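PDB 3KH8: MaoC-like dehydratase, which probably catalyses the reversible addition of water to 2-enoyl-CoA thioesters, acting as a hot dog fold carbon–oxygen lyase of the hydratase 2 family. Local coordinates for residues A[223-226]-A[227-231]; A[92-95]-A[96-100]; A[123-126]-A[127-130]. All blocks are in the same frame, centred on the assembly; numbering follows the deposited sequence.

Contact 1: residues A[223-226]-A[227-231]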
# COMPACT_ATOMS: atom_id res chain seq x y z
N TYR A 223 -3.59 4.53 2.71
CA TYR A 223 -2.76 5.59 3.31
C TYR A 223 -2.34 5.28 4.76
O TYR A 223 -1.21 5.59 5.15
CB TYR A 223 -3.43 6.97 3.23
CG TYR A 223 -2.55 8.04 3.83
CD1 TYR A 223 -1.48 8.57 3.11
CD2 TYR A 223 -2.75 8.48 5.14
CE1 TYR A 223 -0.64 9.53 3.67
CE2 TYR A 223 -1.91 9.43 5.71
CZ TYR A 223 -0.86 9.95 4.97
OH TYR A 223 -0.04 10.89 5.52
N ARG A 224 -3.23 4.67 5.54
CA ARG A 224 -2.93 4.36 6.95
C ARG A 224 -1.70 3.46 7.13
O ARG A 224 -1.09 3.43 8.21
CB ARG A 224 -4.15 3.77 7.66
CG ARG A 224 -4.62 2.40 7.18
CD ARG A 224 -6.06 2.14 7.62
NE ARG A 224 -6.19 2.06 9.08
CZ ARG A 224 -5.96 0.97 9.80
NH1 ARG A 224 -5.60 -0.16 9.20
NH2 ARG A 224 -6.11 1.00 11.12
N LEU A 225 -1.33 2.74 6.08
CA LEU A 225 -0.22 1.79 6.13
C LEU A 225 1.13 2.49 6.21
O LEU A 225 2.16 1.85 6.42
CB LEU A 225 -0.29 0.80 4.96
CG LEU A 225 -1.62 0.02 4.82
CD1 LEU A 225 -1.60 -0.99 3.68
CD2 LEU A 225 -1.99 -0.66 6.12
N SER A 226 1.13 3.81 6.05
CA SER A 226 2.33 4.62 6.21
C SER A 226 2.55 5.10 7.66
O SER A 226 3.52 5.80 7.94
CB SER A 226 2.33 5.80 5.24
OG SER A 226 2.54 5.35 3.91
N GLY A 227 1.65 4.72 8.57
CA GLY A 227 1.90 4.95 9.99
C GLY A 227 0.75 5.40 10.88
O GLY A 227 0.82 5.21 12.10
N ASP A 228 -0.29 5.99 10.29
CA ASP A 228 -1.42 6.52 11.07
C ASP A 228 -2.63 5.59 11.03
O ASP A 228 -3.46 5.67 10.12
CB ASP A 228 -1.78 7.94 10.63
CG ASP A 228 -2.85 8.59 11.51
OD1 ASP A 228 -3.42 7.91 12.40
OD2 ASP A 228 -3.14 9.79 11.30
N TYR A 229 -2.73 4.73 12.05
CA TYR A 229 -3.75 3.68 12.10
C TYR A 229 -5.00 4.07 12.91
O TYR A 229 -5.85 3.21 13.20
CB TYR A 229 -3.13 2.37 12.61
CG TYR A 229 -2.10 1.79 11.66
CD1 TYR A 229 -2.45 0.79 10.74
CD2 TYR A 229 -0.78 2.25 11.65
CE1 TYR A 229 -1.51 0.27 9.85
CE2 TYR A 229 0.16 1.74 10.77
CZ TYR A 229 -0.21 0.75 9.88
OH TYR A 229 0.73 0.24 9.00
N ASN A 230 -5.11 5.35 13.24
CA ASN A 230 -6.31 5.92 13.88
C ASN A 230 -7.61 5.34 13.32
O ASN A 230 -7.86 5.41 12.12
CB ASN A 230 -6.30 7.45 13.73
CG ASN A 230 -7.30 8.16 14.65
OD1 ASN A 230 -8.26 7.56 15.13
ND2 ASN A 230 -7.06 9.44 14.88
N SER A 231 -8.43 4.77 14.21
CA SER A 231 -9.70 4.15 13.83
C SER A 231 -10.69 5.12 13.19
O SER A 231 -11.60 4.70 12.48
CB SER A 231 -10.35 3.46 15.04
OG SER A 231 -10.59 4.40 16.08
O HOH W 1 -0.37 7.05 7.60
O HOH W 2 -6.29 4.71 10.10
O HOH W 3 3.04 1.75 9.10
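Arg224 and Tyr229 cross at about a right angle where the chain turns out of a short 3-10 segment, and the arginine can be followed outward from its backbone. Its CB lies 3.2 Å from Asp228 O. CG sits in the crowded position between the backbone N and the carbonyl carbon (chi1 66°), and a bend at chi3 then brings the guanidinium round to Tyr229. NE gives its hydrogen to water 2, which lies in the guanidinium plane and also donates to Asp228 O and Asn230 O. CZ has Tyr229 CD1 over one face at 3.6 Å; the ring presents its rim to that face, the two planes standing 83° apart. Arg224 NH2 donates to Tyr229 O at 3.0 Å, a bent bond, and also forms a salt bridge with Glu76 of the second subunit. The guanidinium is tied at once to the loop, to a water and across the dimer interface. The chain from Tyr223 onward resembles the hydratase 2 motif, which in (R)-specific enoyl-CoA hydratases carries active-site residues, so this is probably the active-site loop. Within it Gly227 N donates to Arg224 O at 3.0 Å, approaching from well above the carbonyl plane. The positive phi of Gly227 would jam a CB against the preceding carbonyl, which explains the glycine. Arg224 O also lies over one face of the Tyr229 ring, 3.3 Å from CE2, while Leu225 CD2 packs obliquely at 3.9 Å from CE1. At the end of the tyrosine, water 3 links OH to Leu225 O, which accepts a further bond from Arg57 of the second subunit. Asp228 OD1 takes Asn230 N at 3.2 Å in an Asx turn, and Asp228 O also bonds to His250.

Contact 2: residues A[92-95]-A[96-100]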
# COMPACT_ATOMS: atom_id res chain seq x y z
N PRO A 92 7.16 10.47 12.53
CA PRO A 92 6.76 10.49 13.94
C PRO A 92 5.70 9.44 14.30
O PRO A 92 5.61 9.05 15.46
CB PRO A 92 6.19 11.90 14.12
CG PRO A 92 6.84 12.71 13.07
CD PRO A 92 6.95 11.79 11.90
N PHE A 93 4.91 9.01 13.32
CA PHE A 93 3.96 7.91 13.54
C PHE A 93 4.69 6.56 13.51
O PHE A 93 4.48 5.70 14.36
CB PHE A 93 2.87 7.91 12.46
CG PHE A 93 1.97 9.12 12.48
CD1 PHE A 93 0.78 9.11 13.20
CD2 PHE A 93 2.30 10.25 11.74
CE1 PHE A 93 -0.06 10.22 13.21
CE2 PHE A 93 1.47 11.38 11.74
CZ PHE A 93 0.29 11.36 12.48
N LYS A 94 5.54 6.41 12.50
CA LYS A 94 6.17 5.13 12.18
C LYS A 94 7.27 4.72 13.16
O LYS A 94 7.40 3.54 13.51
CB LYS A 94 6.74 5.18 10.76
CG LYS A 94 7.10 3.83 10.17
CD LYS A 94 7.96 3.99 8.94
CE LYS A 94 8.30 2.64 8.35
NZ LYS A 94 9.40 1.97 9.08
N GLY A 95 8.06 5.70 13.59
CA GLY A 95 9.29 5.43 14.35
C GLY A 95 10.14 4.43 13.58
O GLY A 95 10.44 4.63 12.40
N GLN A 96 10.51 3.34 14.25
CA GLN A 96 11.31 2.29 13.62
C GLN A 96 10.50 1.02 13.33
O GLN A 96 11.06 -0.02 12.98
CB GLN A 96 12.52 1.94 14.50
CG GLN A 96 13.66 2.95 14.44
CD GLN A 96 14.94 2.41 15.04
OE1 GLN A 96 15.02 2.16 16.25
NE2 GLN A 96 15.96 2.22 14.20
N SER A 97 9.18 1.11 13.46
CA SER A 97 8.32 -0.05 13.22
C SER A 97 8.14 -0.36 11.74
O SER A 97 8.03 0.54 10.91
CB SER A 97 6.96 0.12 13.89
OG SER A 97 6.15 -1.01 13.61
N GLN A 98 8.10 -1.65 11.42
CA GLN A 98 7.76 -2.11 10.09
C GLN A 98 6.37 -2.76 10.08
O GLN A 98 5.92 -3.26 9.05
CB GLN A 98 8.82 -3.10 9.57
CG GLN A 98 10.19 -2.47 9.24
CD GLN A 98 10.13 -1.42 8.12
OE1 GLN A 98 9.44 -1.59 7.11
NE2 GLN A 98 10.89 -0.34 8.28
N ASP A 99 5.71 -2.73 11.24
CA ASP A 99 4.40 -3.36 11.42
C ASP A 99 3.31 -2.29 11.61
O ASP A 99 3.60 -1.10 11.55
CB ASP A 99 4.45 -4.30 12.63
CG ASP A 99 3.34 -5.36 12.62
OD1 ASP A 99 2.55 -5.43 11.65
OD2 ASP A 99 3.27 -6.12 13.60
N VAL A 100 2.08 -2.74 11.83
CA VAL A 100 0.99 -1.87 12.26
C VAL A 100 1.43 -1.12 13.53
O VAL A 100 1.99 -1.73 14.45
CB VAL A 100 -0.32 -2.68 12.51
CG1 VAL A 100 -1.38 -1.84 13.22
CG2 VAL A 100 -0.87 -3.24 11.20
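A type II' beta turn from Lys94 to Ser97 carries the chain out of the short helix 91-94, with Gly95 as the first residue to leave helical geometry. Gly95 has positive phi (52°), a conformation that favours glycine, and in this backbone a CB would collide with Gln96 N. The turn is closed by Ser97 N, which donates to Lys94 O at 3.0 Å. A second bond runs back the other way: Lys94 NZ donates to Ser97 O at 2.7 Å, arriving from above the carbonyl plane. The lysine reaches it by running out straight as far as CE and then folding at chi4 (-80°), which turns the ammonium toward Ser97 O. Its aliphatic part lies along the same oxygen, with CG 3.5 Å and CE 3.3 Å from Ser97 O. NZ also donates to Thr53 O, and Gly95 makes a backbone bond with Thr53, so both the lysine and the turn are tied to strand 48-54. Gln96 points away from the helix, and its NE2 is bonded to Thr53 OG1. Beyond the turn, Gln98 O and Asp99 OD1 accept from Arg57 of the second subunit, through NH1 and the backbone N respectively. Ser97 serves both sides of this exit. Its CB packs 3.5 Å from Lys94 O, while its hydroxyl, anti to the backbone N (chi1 179°), forms an ST turn in which OG accepts from Asp99 N at 3.0 Å.

Contact 3: residues A[123-126]-A[127-130]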
# COMPACT_ATOMS: atom_id res chain seq x y z
N ILE A 123 -9.70 17.93 20.69
CA ILE A 123 -8.46 18.18 19.96
C ILE A 123 -8.61 17.84 18.47
O ILE A 123 -9.30 16.88 18.10
CB ILE A 123 -7.24 17.42 20.59
CG1 ILE A 123 -5.93 18.16 20.29
CG2 ILE A 123 -7.17 15.97 20.11
CD1 ILE A 123 -4.77 17.75 21.17
N LEU A 124 -7.97 18.64 17.62
CA LEU A 124 -7.88 18.33 16.19
C LEU A 124 -6.56 18.79 15.60
O LEU A 124 -5.95 19.75 16.07
CB LEU A 124 -9.08 18.89 15.40
CG LEU A 124 -9.50 20.37 15.26
CD1 LEU A 124 -9.90 21.03 16.58
CD2 LEU A 124 -8.48 21.23 14.50
N HIS A 125 -6.11 18.07 14.57
CA HIS A 125 -4.91 18.46 13.83
C HIS A 125 -5.26 19.63 12.92
O HIS A 125 -5.90 19.46 11.87
CB HIS A 125 -4.36 17.26 13.04
CG HIS A 125 -3.01 17.51 12.44
ND1 HIS A 125 -2.54 16.80 11.36
CD2 HIS A 125 -2.03 18.40 12.75
CE1 HIS A 125 -1.33 17.22 11.04
NE2 HIS A 125 -1.00 18.20 11.87
N GLY A 126 -4.86 20.82 13.34
CA GLY A 126 -5.27 22.06 12.69
C GLY A 126 -4.31 22.59 11.65
O GLY A 126 -4.74 23.19 10.66
N GLU A 127 -3.01 22.39 11.87
CA GLU A 127 -1.97 22.98 11.04
C GLU A 127 -0.79 22.03 10.84
O GLU A 127 -0.48 21.22 11.72
CB GLU A 127 -1.46 24.29 11.65
CG GLU A 127 -2.49 25.41 11.71
CD GLU A 127 -1.98 26.70 12.34
OE1 GLU A 127 -0.78 26.77 12.69
OE2 GLU A 127 -2.78 27.65 12.48
N GLN A 128 -0.14 22.13 9.68
CA GLN A 128 1.08 21.38 9.42
C GLN A 128 2.08 22.18 8.59
O GLN A 128 1.72 22.79 7.59
CB GLN A 128 0.78 20.05 8.72
CG GLN A 128 2.00 19.13 8.57
CD GLN A 128 2.52 18.64 9.91
OE1 GLN A 128 1.75 18.14 10.73
NE2 GLN A 128 3.81 18.78 10.14
N SER A 129 3.33 22.17 9.03
CA SER A 129 4.42 22.77 8.29
C SER A 129 5.52 21.74 8.09
O SER A 129 5.84 20.97 9.00
CB SER A 129 4.98 23.98 9.05
OG SER A 129 6.10 24.51 8.38
N VAL A 130 6.08 21.72 6.88
CA VAL A 130 7.19 20.84 6.54
C VAL A 130 8.28 21.64 5.83
O VAL A 130 8.02 22.27 4.80
CB VAL A 130 6.74 19.65 5.64
CG1 VAL A 130 7.93 18.76 5.28
CG2 VAL A 130 5.67 18.83 6.33
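His125 and Gln128 meet on one flank of strand 123-132, bridging a kink in the backbone. The histidine CG stands anti to its backbone N (chi1 -170°), and this swings the ring along the strand so that its edge faces the glutamine amide. NE2 donates to Gln128 OE1 at 3.0 Å; the oxygen lies in the ring plane, but the bond is strongly bent and therefore weak. CE1 is 3.2 Å from the same OE1, and the ring and amide planes are turned 65° from each other. Gln128, bent at chi2, uses the other half of its amide to donate from NE2 to Ser129 O at 3.2 Å, so both ends of this buried group have partners. The solvent side is Glu127, partly exposed, which turns away from 123-126 and extends beyond CG; only its near atoms stay by the preceding peptide, CG lying 3.3 Å from Gly126 O. Gly126 and Glu127 together face Gly180, a classic beta bulge that kinks the strand, its two halves running 39° apart. Backbone bonds join the strand to 172-184 on one side and to 274-281 on the other. Leu252 of helix 251-266 packs on both His125 and Gln128, Met255 adds to the cover of Gln128, and the His125 ring also meets Phe281.

Overall arrangement
Along the chain contact 2 comes first, then contact 3, then contact 1. Contacts 1 and 2 have centres 10 Å apart and touch: Phe93 packs on Gly227 and Asp228, and Val100 on Tyr229, so helix 91-94 and the loop after it, in the N-terminal domain, meet the MaoC-like loop directly. Both also reach the second subunit, where Arg57 is a shared neighbour. Contact 3 stands apart, its centre 16 Å from that of contact 1 and 20 Å from that of contact 2, within the antiparallel sheet, where strand 123-132 links strands 172-184 and 274-281. Helix 251-266 packs on side chains of both contacts 1 and 3, placing the hydratase 2 loop beside the hot dog core.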